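Local coordinates for adenylosuccinate lyase (Francisella tularensis subsp. tularensis SCHU S4, PDB 4EEI), which probably cleaves adenylosuccinate to AMP and fumarate, and SAICAR to AICAR and fumarate, in purine nucleotide biosynthesis, at residues S353-H358 with P407-E412. Sequence-based numbering, arbitrary orientation.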
ATOM      1  N   SER B 353     -25.181  35.506  -9.951  1.00 49.26           N
ATOM      2  CA  SER B 353     -24.382  36.719  -9.819  1.00 50.87           C
ATOM      3  C   SER B 353     -23.130  36.656 -10.683  1.00 47.42           C
ATOM      4  O   SER B 353     -22.785  37.627 -11.362  1.00 44.64           O
ATOM      5  CB  SER B 353     -24.011  36.965  -8.360  1.00 55.68           C
ATOM      6  OG  SER B 353     -25.165  37.270  -7.603  1.00 60.03           O
ATOM      7  N   SER B 354     -22.458  35.508 -10.669  1.00 43.82           N
ATOM      8  CA  SER B 354     -21.288  35.327 -11.518  1.00 41.29           C
ATOM      9  C   SER B 354     -21.671  35.444 -12.991  1.00 40.70           C
ATOM     10  O   SER B 354     -20.919  36.000 -13.788  1.00 41.10           O
ATOM     11  CB  SER B 354     -20.605  33.985 -11.259  1.00 39.92           C
ATOM     12  OG  SER B 354     -19.506  33.816 -12.138  1.00 40.61           O
ATOM     13  N   PHE B 355     -22.846  34.930 -13.345  1.00 39.31           N
ATOM     14  CA  PHE B 355     -23.310  35.027 -14.721  1.00 36.30           C
ATOM     15  C   PHE B 355     -23.456  36.488 -15.126  1.00 39.84           C
ATOM     16  O   PHE B 355     -22.864  36.929 -16.117  1.00 39.37           O
ATOM     17  CB  PHE B 355     -24.632  34.284 -14.915  1.00 37.95           C
ATOM     18  CG  PHE B 355     -25.272  34.548 -16.247  1.00 37.82           C
ATOM     19  CD1 PHE B 355     -24.810  33.910 -17.390  1.00 37.45           C
ATOM     20  CD2 PHE B 355     -26.313  35.459 -16.365  1.00 38.79           C
ATOM     21  CE1 PHE B 355     -25.385  34.160 -18.624  1.00 37.28           C
ATOM     22  CE2 PHE B 355     -26.891  35.716 -17.593  1.00 40.50           C
ATOM     23  CZ  PHE B 355     -26.424  35.065 -18.725  1.00 40.41           C
ATOM     24  N   TYR B 356     -24.231  37.234 -14.346  1.00 40.31           N
ATOM     25  CA  TYR B 356     -24.452  38.657 -14.593  1.00 42.93           C
ATOM     26  C   TYR B 356     -23.176  39.483 -14.507  1.00 43.94           C
ATOM     27  O   TYR B 356     -23.020  40.458 -15.241  1.00 45.67           O
ATOM     28  CB  TYR B 356     -25.490  39.213 -13.620  1.00 44.72           C
ATOM     29  CG  TYR B 356     -26.873  38.679 -13.874  1.00 46.33           C
ATOM     30  CD1 TYR B 356     -27.461  38.796 -15.126  1.00 46.93           C
ATOM     31  CD2 TYR B 356     -27.582  38.035 -12.874  1.00 44.39           C
ATOM     32  CE1 TYR B 356     -28.724  38.302 -15.368  1.00 45.65           C
ATOM     33  CE2 TYR B 356     -28.841  37.536 -13.106  1.00 44.54           C
ATOM     34  CZ  TYR B 356     -29.409  37.672 -14.352  1.00 48.46           C
ATOM     35  OH  TYR B 356     -30.672  37.173 -14.580  1.00 48.10           O
ATOM     36  N   LEU B 357     -22.272  39.113 -13.604  1.00 43.20           N
ATOM     37  CA  LEU B 357     -21.010  39.837 -13.494  1.00 47.91           C
ATOM     38  C   LEU B 357     -20.238  39.717 -14.802  1.00 46.42           C
ATOM     39  O   LEU B 357     -19.797  40.719 -15.368  1.00 45.79           O
ATOM     40  CB  LEU B 357     -20.165  39.317 -12.327  1.00 48.75           C
ATOM     41  CG  LEU B 357     -18.814  40.016 -12.155  1.00 52.55           C
ATOM     42  CD1 LEU B 357     -18.985  41.523 -12.167  1.00 56.04           C
ATOM     43  CD2 LEU B 357     -18.129  39.586 -10.876  1.00 55.60           C
ATOM     44  N   HIS B 358     -20.093  38.481 -15.275  1.00 41.69           N
ATOM     45  CA  HIS B 358     -19.438  38.216 -16.548  1.00 41.40           C
ATOM     46  C   HIS B 358     -20.161  38.900 -17.699  1.00 42.78           C
ATOM     47  O   HIS B 358     -19.526  39.435 -18.608  1.00 44.11           O
ATOM     48  CB  HIS B 358     -19.367  36.714 -16.812  1.00 39.02           C
ATOM     49  CG  HIS B 358     -18.267  36.020 -16.074  1.00 44.69           C
ATOM     50  ND1 HIS B 358     -18.416  35.551 -14.785  1.00 45.31           N
ATOM     51  CD2 HIS B 358     -17.005  35.702 -16.447  1.00 42.79           C
ATOM     52  CE1 HIS B 358     -17.291  34.973 -14.398  1.00 44.26           C
ATOM     53  NE2 HIS B 358     -16.419  35.049 -15.388  1.00 41.38           N
ATOM     54  N   PRO B 407     -30.317  38.170 -21.594  1.00 60.04           N
ATOM     55  CA  PRO B 407     -31.255  37.051 -21.722  1.00 60.26           C
ATOM     56  C   PRO B 407     -31.952  36.764 -20.397  1.00 56.39           C
ATOM     57  O   PRO B 407     -31.358  36.946 -19.333  1.00 56.00           O
ATOM     58  CB  PRO B 407     -30.349  35.884 -22.110  1.00 60.25           C
ATOM     59  CG  PRO B 407     -29.042  36.206 -21.456  1.00 58.99           C
ATOM     60  CD  PRO B 407     -28.915  37.717 -21.524  1.00 59.82           C
ATOM     61  N   GLU B 408     -33.208  36.341 -20.475  1.00 58.32           N
ATOM     62  CA  GLU B 408     -33.996  36.045 -19.289  1.00 59.17           C
ATOM     63  C   GLU B 408     -33.458  34.802 -18.596  1.00 55.00           C
ATOM     64  O   GLU B 408     -33.308  33.752 -19.216  1.00 55.54           O
ATOM     65  CB  GLU B 408     -35.466  35.843 -19.662  1.00 66.74           C
ATOM     66  CG  GLU B 408     -36.376  35.579 -18.476  1.00 68.96           C
ATOM     67  CD  GLU B 408     -36.473  36.770 -17.543  0.70 70.47           C
ATOM     68  OE1 GLU B 408     -36.712  36.564 -16.336  0.68 70.88           O
ATOM     69  OE2 GLU B 408     -36.310  37.912 -18.021  0.81 71.34           O
ATOM     70  N   MET B 409     -33.164  34.929 -17.309  1.00 48.74           N
ATOM     71  CA  MET B 409     -32.616  33.816 -16.549  1.00 46.68           C
ATOM     72  C   MET B 409     -33.677  33.100 -15.722  1.00 46.74           C
ATOM     73  O   MET B 409     -33.495  32.868 -14.529  1.00 46.63           O
ATOM     74  CB  MET B 409     -31.462  34.281 -15.661  1.00 45.96           C
ATOM     75  CG  MET B 409     -30.154  34.484 -16.409  1.00 44.42           C
ATOM     76  SD  MET B 409     -29.833  33.199 -17.633  1.00 44.87           S
ATOM     77  CE  MET B 409     -28.656  32.185 -16.745  1.00 41.41           C
ATOM     78  N   ASP B 410     -34.784  32.747 -16.365  1.00 47.94           N
ATOM     79  CA  ASP B 410     -35.786  31.907 -15.729  1.00 49.13           C
ATOM     80  C   ASP B 410     -35.297  30.469 -15.825  1.00 45.39           C
ATOM     81  O   ASP B 410     -34.173  30.226 -16.259  1.00 40.84           O
ATOM     82  CB  ASP B 410     -37.148  32.064 -16.405  1.00 53.88           C
ATOM     83  CG  ASP B 410     -37.086  31.842 -17.901  1.00 57.15           C
ATOM     84  OD1 ASP B 410     -35.978  31.617 -18.427  1.00 53.99           O
ATOM     85  OD2 ASP B 410     -38.150  31.894 -18.552  1.00 60.11           O
ATOM     86  N   PHE B 411     -36.128  29.516 -15.426  1.00 45.52           N
ATOM     87  CA  PHE B 411     -35.717  28.118 -15.461  1.00 45.74           C
ATOM     88  C   PHE B 411     -35.244  27.699 -16.849  1.00 44.84           C
ATOM     89  O   PHE B 411     -34.168  27.122 -16.997  1.00 42.88           O
ATOM     90  CB  PHE B 411     -36.840  27.197 -14.984  1.00 49.06           C
ATOM     91  CG  PHE B 411     -36.397  25.782 -14.751  1.00 47.57           C
ATOM     92  CD1 PHE B 411     -35.515  25.480 -13.728  1.00 45.03           C
ATOM     93  CD2 PHE B 411     -36.854  24.757 -15.559  1.00 51.05           C
ATOM     94  CE1 PHE B 411     -35.102  24.181 -13.512  1.00 42.00           C
ATOM     95  CE2 PHE B 411     -36.444  23.455 -15.349  1.00 48.55           C
ATOM     96  CZ  PHE B 411     -35.567  23.166 -14.323  1.00 40.50           C
ATOM     97  N   GLU B 412     -36.044  28.015 -17.862  1.00 46.31           N
ATOM     98  CA  GLU B 412     -35.729  27.647 -19.238  1.00 51.76           C
ATOM     99  C   GLU B 412     -34.438  28.301 -19.718  1.00 46.59           C
ATOM    100  O   GLU B 412     -33.629  27.669 -20.393  1.00 43.92           O
ATOM    101  CB  GLU B 412     -36.880  28.029 -20.171  1.00 61.99           C
ATOM    102  CG  GLU B 412     -38.084  27.106 -20.088  1.00 75.46           C
ATOM    103  CD  GLU B 412     -38.898  27.098 -21.367  1.00 89.73           C
ATOM    104  OE1 GLU B 412     -38.782  28.060 -22.156  1.00 93.25           O
ATOM    105  OE2 GLU B 412     -39.654  26.126 -21.585  1.00 95.51           O
TER
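M409 lays its terminal methyl over the ring of F355, with the sulfur obliquely beside it, a Met-aromatic contact that joins helix 352-363 to the loop leading into helix 411-418 in the helical C-terminal part of this fumarase/aspartase-superfamily lyase, away from the AMP sites. The two side chains approach from opposite directions. M409 CE sits 3.9 Å from the centroid of the F355 ring and only 6° off its normal, a CH-pi contact centred on the face, whereas SD stands obliquely, 28° off the normal. Bends at chi2 and chi3 fold the methionine chain back, so that CG, SD and CE all touch the same ring; M409 CG meets the rim, 3.7 Å from F355 CE2. P407 comes to that ring differently, its CG lying near the ring plane at the edge, 4.0 Å from F355 CZ.

Y356 reaches the loop by another route. Its first side-chain bond is not directed at the loop, but the long side chain runs past M409 in the opposite sense and brings the phenol end alongside the first methylenes of the methionine. M409 CG lies oblique to the tyrosine ring, 3.9 Å from Y356 CZ. No hydrogen bond links the two segments directly; instead S389 OG, at the start of helix 388-400, bonds both to the Y356 hydroxyl and to P407 O, tying the buried phenol to the loop. T417 and Y418 also pack against F355 and M409, while C188 of a second subunit touches F355, placing the contact beside a subunit interface. At its polar end the tyrosine is tightly packed, with Y356 OH 3.2 Å from M409 CB.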